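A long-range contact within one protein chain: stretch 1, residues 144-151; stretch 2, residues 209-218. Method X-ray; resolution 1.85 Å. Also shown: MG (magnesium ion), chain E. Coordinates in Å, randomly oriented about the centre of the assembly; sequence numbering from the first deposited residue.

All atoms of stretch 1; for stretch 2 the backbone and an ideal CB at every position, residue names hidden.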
# COMPACT_ATOMS: atom_id res chain seq x y z
N ASN A 144 8.93 6.94 -12.21
CA ASN A 144 10.24 7.18 -12.82
C ASN A 144 11.13 7.83 -11.75
O ASN A 144 10.65 8.10 -10.63
CB ASN A 144 10.11 8.06 -14.08
CG ASN A 144 9.47 9.41 -13.80
OD1 ASN A 144 9.88 10.11 -12.89
ND2 ASN A 144 8.44 9.76 -14.58
N ALA A 145 12.42 8.07 -12.05
CA ALA A 145 13.34 8.61 -11.03
C ALA A 145 12.92 9.97 -10.49
O ALA A 145 13.16 10.26 -9.30
CB ALA A 145 14.79 8.64 -11.52
N CYS A 146 12.29 10.79 -11.34
CA CYS A 146 11.80 12.12 -10.90
C CYS A 146 10.67 12.04 -9.88
O CYS A 146 10.74 12.64 -8.79
CB CYS A 146 11.34 12.96 -12.08
SG CYS A 146 12.59 13.21 -13.38
N GLU A 147 9.60 11.31 -10.24
CA GLU A 147 8.50 11.08 -9.30
C GLU A 147 8.99 10.47 -8.00
O GLU A 147 8.60 10.92 -6.91
CB GLU A 147 7.42 10.21 -9.94
CG GLU A 147 6.97 10.76 -11.25
CD GLU A 147 6.10 9.78 -12.05
OE1 GLU A 147 5.07 10.25 -12.54
OE2 GLU A 147 6.42 8.58 -12.15
N TRP A 148 9.84 9.45 -8.11
CA TRP A 148 10.40 8.82 -6.93
C TRP A 148 11.12 9.85 -6.00
O TRP A 148 10.76 10.03 -4.82
CB TRP A 148 11.31 7.64 -7.31
CG TRP A 148 11.43 6.66 -6.16
CD1 TRP A 148 12.53 6.41 -5.40
CD2 TRP A 148 10.37 5.85 -5.61
NE1 TRP A 148 12.23 5.47 -4.42
CE2 TRP A 148 10.91 5.11 -4.54
CE3 TRP A 148 9.01 5.66 -5.95
CZ2 TRP A 148 10.16 4.20 -3.80
CZ3 TRP A 148 8.24 4.75 -5.18
CH2 TRP A 148 8.83 4.04 -4.12
N TYR A 149 12.09 10.56 -6.57
CA TYR A 149 12.83 11.56 -5.80
C TYR A 149 11.95 12.66 -5.20
O TYR A 149 12.18 13.12 -4.06
CB TYR A 149 13.97 12.19 -6.63
CG TYR A 149 14.94 12.96 -5.75
CD1 TYR A 149 16.03 12.32 -5.15
CD2 TYR A 149 14.74 14.31 -5.49
CE1 TYR A 149 16.92 13.04 -4.32
CE2 TYR A 149 15.64 15.04 -4.67
CZ TYR A 149 16.70 14.38 -4.08
OH TYR A 149 17.56 15.10 -3.26
N MET A 150 10.97 13.12 -5.96
CA MET A 150 10.12 14.21 -5.51
C MET A 150 9.02 13.69 -4.56
O MET A 150 8.26 14.48 -3.99
CB MET A 150 9.50 14.92 -6.71
CG MET A 150 10.53 15.52 -7.68
SD MET A 150 11.23 17.00 -6.91
CE MET A 150 9.92 18.18 -7.20
N GLY A 151 8.96 12.37 -4.39
CA GLY A 151 7.79 11.74 -3.77
C GLY A 151 6.46 12.17 -4.39
O GLY A 151 5.46 12.33 -3.67
N UNK A 209 10.53 22.31 -13.38
CA UNK A 209 10.34 21.56 -14.62
C UNK A 209 11.01 20.20 -14.52
O UNK A 209 11.92 19.98 -13.69
CB UNK A 209 10.89 22.34 -15.82
N UNK A 210 10.57 19.27 -15.35
CA UNK A 210 11.25 17.98 -15.40
C UNK A 210 12.69 18.11 -15.84
O UNK A 210 13.53 17.34 -15.40
CB UNK A 210 10.51 17.03 -16.34
N UNK A 211 12.98 19.08 -16.70
CA UNK A 211 14.37 19.24 -17.16
C UNK A 211 15.27 19.62 -15.98
O UNK A 211 16.38 19.09 -15.84
CB UNK A 211 14.46 20.30 -18.26
N UNK A 212 14.75 20.51 -15.13
CA UNK A 212 15.43 20.90 -13.88
C UNK A 212 15.61 19.72 -12.94
O UNK A 212 16.72 19.50 -12.46
CB UNK A 212 14.64 22.00 -13.17
N UNK A 213 14.55 18.95 -12.70
CA UNK A 213 14.71 17.78 -11.84
C UNK A 213 15.72 16.80 -12.44
O UNK A 213 16.58 16.28 -11.72
CB UNK A 213 13.36 17.09 -11.63
N UNK A 214 15.65 16.57 -13.76
CA UNK A 214 16.53 15.61 -14.41
C UNK A 214 18.00 16.08 -14.27
O UNK A 214 18.89 15.29 -13.97
CB UNK A 214 16.15 15.44 -15.88
N UNK A 215 18.23 17.36 -14.57
CA UNK A 215 19.59 17.93 -14.43
C UNK A 215 20.10 17.73 -12.97
O UNK A 215 21.23 17.27 -12.76
CB UNK A 215 19.59 19.42 -14.80
N UNK A 216 19.26 18.04 -11.99
CA UNK A 216 19.65 17.81 -10.59
C UNK A 216 20.06 16.35 -10.36
O UNK A 216 21.15 16.07 -9.86
CB UNK A 216 18.50 18.18 -9.65
N UNK A 217 19.24 15.40 -10.81
CA UNK A 217 19.56 14.00 -10.60
C UNK A 217 20.89 13.64 -11.26
O UNK A 217 21.59 12.75 -10.80
CB UNK A 217 18.44 13.11 -11.14
N UNK A 218 21.22 14.33 -12.35
CA UNK A 218 22.45 14.05 -13.10
C UNK A 218 23.68 14.76 -12.47
O UNK A 218 24.82 14.56 -12.92
CB UNK A 218 22.28 14.49 -14.56
MG MG E . 3.66 9.30 -13.94

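Two helices cross at 81°, their axes 10.1 Å apart at closest approach. Cys146 projects toward the second helix near position 213.

Position 209 lies just before the helix, out of reach of stretch 1. A capping residue such as Ser, Thr, Asp or Asn would suit. It is Thr209, whose OG1 accepts from the N of residue 212 at 3.1 Å.

Position 210 points sideways, its ideal CB 5.3 Å from Cys146 SG. A long side chain could reach past Cys146 toward Glu147, so Tyr, Met, Arg or Lys would fit. It is Tyr210. Cys146 CB lies at the ring edge, 3.8 Å from Tyr210 CE2. Tyr210 OH accepts from water 1 at 2.7 Å. That water also accepts from Asn144 ND2 at 2.9 Å, so it links the two stretches close to the magnesium bound by Glu147.

Position 211 points away, and most helix formers would do. Gln211 NE2 donates to OD2 of residue 215 at 3.0 Å.

Position 212 is out of reach, and a polar residue could return to the helix start. Glu212 OE1 accepts from Thr209 N at 3.0 Å.

Position 213 points toward stretch 1, its ideal CB 4.3 Å from Cys146 SG and 5.1 Å from Met150 CG. These neighbours favour an apolar side chain: Ile, Val, Leu or Met. It is Ile213. Its CG2 lies 3.9 Å from Cys146 CB, and its CD1 lies 3.9 Å from Met150 CG.

Position 214 points sideways, its ideal CB 4.9 Å from Cys146 SG. Small or medium residues, such as Ala, Ser, Asn or Asp, are plausible. It is Asp214, which helps enclose Cys146. Both its carboxylate oxygens are hydrogen-bonded elsewhere in the structure.

Position 215 is out of reach and suits many residues. Asp215 accepts the bond from Gln211.

Position 216 points toward stretch 1, but no atom there lies within 5.5 Å of the ideal CB. A large side chain is needed to reach Tyr149: Phe, Tyr, Met or Leu. It is Phe216. Tyr149 OH sits at its ring edge, 3.4 Å from Phe216 CE2. The two rings are oblique, with planes at 58°.

Position 217 also points toward stretch 1 across a gap. Ala145, Cys146 and Tyr149 offer a largely apolar surface, suited to Leu, Met or Ile. It is Leu217. Its CD1 lies 3.9 Å from Ala145 CB, and its CD2 lies 3.8 Å from Tyr149 CG.

Position 218 is out of reach, so stretch 1 sets no preference and many residues would do. Asp218 makes no contact with stretch 1.

Stretch 2 209-218: TYQEIDDFLD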
# COMPACT_ATOMS: atom_id res chain seq x y z
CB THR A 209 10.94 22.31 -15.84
OG1 THR A 209 12.37 22.37 -15.70
CG2 THR A 209 10.37 23.71 -15.97
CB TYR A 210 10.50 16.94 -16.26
CG TYR A 210 9.33 16.32 -15.50
CD1 TYR A 210 8.00 16.68 -15.79
CD2 TYR A 210 9.56 15.39 -14.46
CE1 TYR A 210 6.91 16.11 -15.06
CE2 TYR A 210 8.51 14.82 -13.75
CZ TYR A 210 7.19 15.18 -14.06
OH TYR A 210 6.17 14.58 -13.34
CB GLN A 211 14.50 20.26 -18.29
CG GLN A 211 15.86 20.13 -19.03
CD GLN A 211 16.15 18.69 -19.49
OE1 GLN A 211 15.35 18.08 -20.21
NE2 GLN A 211 17.29 18.14 -19.05
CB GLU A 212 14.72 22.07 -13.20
CG GLU A 212 14.99 23.39 -13.90
CD GLU A 212 14.04 24.50 -13.50
OE1 GLU A 212 12.82 24.26 -13.34
OE2 GLU A 212 14.51 25.65 -13.35
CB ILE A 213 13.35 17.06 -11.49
CG1 ILE A 213 12.32 18.04 -10.88
CG2 ILE A 213 13.58 15.84 -10.57
CD1 ILE A 213 10.88 17.54 -10.99
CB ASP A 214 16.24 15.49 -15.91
CG ASP A 214 15.02 14.61 -16.24
OD1 ASP A 214 14.43 13.98 -15.32
OD2 ASP A 214 14.69 14.51 -17.45
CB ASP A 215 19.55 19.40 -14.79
CG ASP A 215 19.44 19.64 -16.29
OD1 ASP A 215 19.28 20.81 -16.68
OD2 ASP A 215 19.50 18.67 -17.07
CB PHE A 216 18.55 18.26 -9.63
CG PHE A 216 18.83 17.90 -8.19
CD1 PHE A 216 19.71 18.66 -7.42
CD2 PHE A 216 18.21 16.80 -7.61
CE1 PHE A 216 19.97 18.33 -6.08
CE2 PHE A 216 18.44 16.47 -6.28
CZ PHE A 216 19.34 17.24 -5.52
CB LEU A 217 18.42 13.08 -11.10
CG LEU A 217 17.06 13.19 -10.36
CD1 LEU A 217 15.98 12.35 -11.09
CD2 LEU A 217 17.15 12.80 -8.88
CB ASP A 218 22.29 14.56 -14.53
CG ASP A 218 21.81 13.49 -15.50
OD1 ASP A 218 21.85 12.28 -15.17
OD2 ASP A 218 21.41 13.88 -16.62
O HOH W 1 6.56 11.97 -14.08
O HOH W 2 4.17 7.42 -12.83
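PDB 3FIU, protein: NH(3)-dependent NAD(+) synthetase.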